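Local coordinates for methyltransferase (Streptomyces regensis, PDB 5N5D) that transfers a methyl group from S-adenosylmethionine to a hydroxyl oxygen in tomaymycin biosynthesis, as the O-methyltransferase TomG, at the interface of chains A and B. Numbering follows the deposited sequence. Chains: chain A/B, Methyltransferase.

Contact 1 and contact 2 belong to one two-fold symmetric interface, and the centres of their C-alpha atoms lie about 20 Å apart. Strand 203-211 links them: its last residue faces its own copy in contact 1, while residues near its start press against helix 47-60 of the partner in contact 2. Contact 1 also brings helix 6-21 of each chain together around the symmetry axis. Contact 2 lies off that axis and has a twin with the chains exchanged. The two patches therefore brace the same strand at both ends, as might be expected of a stable dimer, although the structure alone does not prove one in solution.

Contact 1: the interface of chains A and B. Residues chain A 6, 10, 211; chain B 6, 10, 211.
A:Glu6 and B:Glu6 point at each other from opposite directions across the two-fold axis of this Rossmann-like, S-adenosylmethionine-dependent O-methyltransferase. In each, CG is anti to the backbone N (chi1 177° in A:Glu6) and the chain is extended beyond CG, which carries the carboxylate out from the first turn of helix 6-21. A:Glu6 OE2 comes 2.5 Å from B:Glu6 OE2 and 2.9 Å from B:Glu6 OE1, with the carboxylate planes 33° apart. Two charged carboxylates would be expected to repel here, so the pair may hold a proton, which the coordinates do not show; a glutamate could accept one.

One helical turn on, A:Trp10 lies on the side of the pair toward the strand. Its CZ2 is 3.7 Å from B:Glu6 OE2, and this apolar ring edge beside the carboxylate may favour a protonated form. The two indoles pass alongside one another, running opposite ways, and A:Trp10 CZ2 meets B:Trp10 CZ2 at 4.1 Å. Within its own chain A:Trp10 is sandwiched: A:Glu6 CG covers one face toward the rim, as B:Glu6 CG does for B:Trp10, and A:Val211 CB lies 3.6 Å above the ring plane on the other, over its centre. The compact, branched valine fits a strand end against the face of a broad ring, and A:Val211 CG1 meets B:Val211 CG1 at 3.7 Å, the side chains at about a right angle. With an alanine replacing B:Glu6, the carboxylate of A:Glu6 would probably lose its mate and B:Trp10 the CG cover on that face.

Contact 2: the interface of chains A and B. Residues chain A 22, 48, 51-52, 55; chain B 205-206.
A:Lys51 and B:Thr206 run antiparallel, side by side, where helix 47-60 of one O-methyltransferase subunit packs against strand 203-211 of the other. The lysine can be followed outward from the helix. Its CB lies 3.8 Å from B:Thr206 OG1, beside the threonine hydroxyl. CG, placed anti to the backbone N (chi1 -176°), rests 3.6 Å from B:Thr206 CB, so the aliphatic stem packs on the branch point of the threonine. Bent at chi2, the stem then arches over the carbonyl oxygen of B:Ala205, with CG and CE each 3.5 Å from B:Ala205 O and CD bowed a little away. A second bend, at chi4, turns the tip inward, and NZ donates a hydrogen bond of 2.8 Å to B:Ala205 O. The terminal amino group approaches with a C=O...N angle of 134°, tilted from the carbonyl plane. Lysine suits this place because its long stem supplies apolar contact and its end reaches the strand backbone.

B:Thr206 uses its two branches differently. OG1 donates a 2.8 Å hydrogen bond to A:Pro48 O, a carbonyl in the first turn of the helix, arriving well to the side of the C=O direction, at 108°. A:Pro48 O also faces A:Leu52 N at 2.9 Å, the usual helical pairing, so the hydroxyl joins it as a second donor. CG2 turns to the leucines, reaching A:Leu52 CA at 3.9 Å and also touching A:Leu55 CD1. Threonine thus meets a polar carbonyl and an oily surface with one short side chain, while A:Leu55 CD1 packs on the CA of B:Ala205, whose methyl points away from the leucine. Proline is at home in the first helical turn, where its lack of an N-H costs little. Together the two hydrogen bonds and the apolar contacts between them clamp the strand of one subunit to the helix of the other, probably fixing the register of the dimer.

Contact 1: the interface of chains A and B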
loop_
_atom_site.group_PDB
_atom_site.type_symbol
_atom_site.label_atom_id
_atom_site.label_comp_id
_atom_site.label_asym_id
_atom_site.label_seq_id
_atom_site.Cartn_x
_atom_site.Cartn_y
_atom_site.Cartn_z
ATOM N N GLU A 6 18.831 -6.692 -14.667
ATOM C CA GLU A 6 17.503 -6.664 -14.054
ATOM C C GLU A 6 17.431 -5.636 -12.935
ATOM O O GLU A 6 16.492 -4.834 -12.872
ATOM C CB GLU A 6 17.124 -8.044 -13.518
ATOM C CG GLU A 6 15.775 -8.050 -12.817
ATOM C CD GLU A 6 15.400 -9.405 -12.273
ATOM O OE1 GLU A 6 16.150 -9.941 -11.424
ATOM O OE2 GLU A 6 14.352 -9.929 -12.697
ATOM N N TRP A 10 14.906 -2.275 -12.505
ATOM C CA TRP A 10 14.116 -1.936 -11.326
ATOM C C TRP A 10 14.550 -0.602 -10.739
ATOM O O TRP A 10 13.707 0.200 -10.321
ATOM C CB TRP A 10 14.244 -3.033 -10.275
ATOM C CG TRP A 10 13.663 -4.345 -10.673
ATOM C CD1 TRP A 10 12.811 -4.591 -11.712
ATOM C CD2 TRP A 10 13.885 -5.603 -10.029
ATOM N NE1 TRP A 10 12.494 -5.927 -11.755
ATOM C CE2 TRP A 10 13.148 -6.572 -10.737
ATOM C CE3 TRP A 10 14.651 -6.007 -8.932
ATOM C CZ2 TRP A 10 13.141 -7.917 -10.372
ATOM C CZ3 TRP A 10 14.647 -7.340 -8.573
ATOM C CH2 TRP A 10 13.900 -8.280 -9.293
ATOM N N VAL A 211 9.361 -4.904 -6.011
ATOM C CA VAL A 211 10.726 -4.768 -6.498
ATOM C C VAL A 211 11.024 -3.279 -6.600
ATOM O O VAL A 211 10.147 -2.433 -6.413
ATOM C CB VAL A 211 10.966 -5.477 -7.850
ATOM C CG1 VAL A 211 10.711 -6.978 -7.722
ATOM C CG2 VAL A 211 10.119 -4.856 -8.965
ATOM N N GLU B 6 12.027 -17.153 -11.968
ATOM C CA GLU B 6 11.602 -15.955 -11.250
ATOM C C GLU B 6 10.080 -15.826 -11.208
ATOM O O GLU B 6 9.493 -15.630 -10.138
ATOM C CB GLU B 6 12.231 -14.730 -11.904
ATOM C CG GLU B 6 11.946 -13.443 -11.190
ATOM C CD GLU B 6 12.644 -12.264 -11.835
ATOM O OE1 GLU B 6 12.423 -12.025 -13.042
ATOM O OE2 GLU B 6 13.410 -11.577 -11.130
ATOM N N TRP B 10 7.481 -15.783 -8.016
ATOM C CA TRP B 10 6.495 -14.742 -7.755
ATOM C C TRP B 10 5.097 -15.329 -7.633
ATOM O O TRP B 10 4.343 -14.965 -6.724
ATOM C CB TRP B 10 6.546 -13.700 -8.869
ATOM C CG TRP B 10 7.835 -12.961 -8.952
ATOM C CD1 TRP B 10 8.832 -12.928 -8.021
ATOM C CD2 TRP B 10 8.262 -12.128 -10.027
ATOM N NE1 TRP B 10 9.854 -12.124 -8.453
ATOM C CE2 TRP B 10 9.529 -11.620 -9.686
ATOM C CE3 TRP B 10 7.695 -11.763 -11.251
ATOM C CZ2 TRP B 10 10.237 -10.767 -10.520
ATOM C CZ3 TRP B 10 8.400 -10.916 -12.080
ATOM C CH2 TRP B 10 9.656 -10.428 -11.713
ATOM N N VAL B 211 5.280 -7.371 -7.928
ATOM C CA VAL B 211 5.319 -8.616 -8.674
ATOM C C VAL B 211 4.375 -9.597 -7.990
ATOM O O VAL B 211 3.908 -9.377 -6.870
ATOM C CB VAL B 211 6.744 -9.203 -8.788
ATOM C CG1 VAL B 211 7.671 -8.222 -9.498
ATOM C CG2 VAL B 211 7.305 -9.578 -7.416
#

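Contact 2: the interface of chains A and B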
loop_
_atom_site.group_PDB
_atom_site.type_symbol
_atom_site.label_atom_id
_atom_site.label_comp_id
_atom_site.label_asym_id
_atom_site.label_seq_id
_atom_site.Cartn_x
_atom_site.Cartn_y
_atom_site.Cartn_z
ATOM N N VAL A 22 8.754 11.930 -4.933
ATOM C CA VAL A 22 9.294 11.842 -3.580
ATOM C C VAL A 22 10.483 12.782 -3.449
ATOM O O VAL A 22 11.485 12.627 -4.157
ATOM C CB VAL A 22 9.708 10.407 -3.225
ATOM C CG1 VAL A 22 10.110 10.322 -1.752
ATOM C CG2 VAL A 22 8.585 9.435 -3.543
ATOM N N PRO A 48 10.394 5.585 -2.125
ATOM C CA PRO A 48 8.966 5.326 -2.383
ATOM C C PRO A 48 8.296 4.551 -1.263
ATOM O O PRO A 48 7.120 4.795 -0.956
ATOM C CB PRO A 48 8.985 4.527 -3.695
ATOM C CG PRO A 48 10.300 4.854 -4.338
ATOM C CD PRO A 48 11.250 5.038 -3.193
ATOM N N LYS A 51 7.783 6.877 1.721
ATOM C CA LYS A 51 6.643 7.730 1.400
ATOM C C LYS A 51 5.332 6.968 1.565
ATOM O O LYS A 51 4.340 7.520 2.055
ATOM C CB LYS A 51 6.785 8.274 -0.026
ATOM C CG LYS A 51 5.696 9.260 -0.462
ATOM C CD LYS A 51 5.971 10.664 0.023
ATOM C CE LYS A 51 4.899 11.665 -0.439
ATOM N NZ LYS A 51 5.126 12.245 -1.802
ATOM N N LEU A 52 5.304 5.693 1.175
ATOM C CA LEU A 52 4.088 4.912 1.369
ATOM C C LEU A 52 3.750 4.776 2.852
ATOM O O LEU A 52 2.588 4.923 3.241
ATOM C CB LEU A 52 4.228 3.533 0.724
ATOM C CG LEU A 52 2.987 2.646 0.889
ATOM C CD1 LEU A 52 1.717 3.330 0.350
ATOM C CD2 LEU A 52 3.209 1.313 0.205
ATOM N N LEU A 55 2.222 7.996 3.912
ATOM C CA LEU A 55 0.860 8.184 3.423
ATOM C C LEU A 55 -0.129 7.281 4.151
ATOM O O LEU A 55 -1.259 7.697 4.432
ATOM C CB LEU A 55 0.810 7.938 1.916
ATOM C CG LEU A 55 1.603 8.938 1.068
ATOM C CD1 LEU A 55 1.550 8.549 -0.390
ATOM C CD2 LEU A 55 1.073 10.368 1.254
ATOM N N ALA B 205 2.077 11.808 -3.371
ATOM C CA ALA B 205 1.907 10.453 -3.872
ATOM C C ALA B 205 3.207 9.659 -3.828
ATOM O O ALA B 205 4.296 10.190 -3.587
ATOM C CB ALA B 205 1.358 10.479 -5.302
ATOM N N THR B 206 3.058 8.356 -4.052
ATOM C CA THR B 206 4.178 7.450 -4.242
ATOM C C THR B 206 3.756 6.376 -5.235
ATOM O O THR B 206 2.569 6.142 -5.459
ATOM C CB THR B 206 4.640 6.819 -2.918
ATOM O OG1 THR B 206 5.912 6.192 -3.105
ATOM C CG2 THR B 206 3.632 5.787 -2.408
#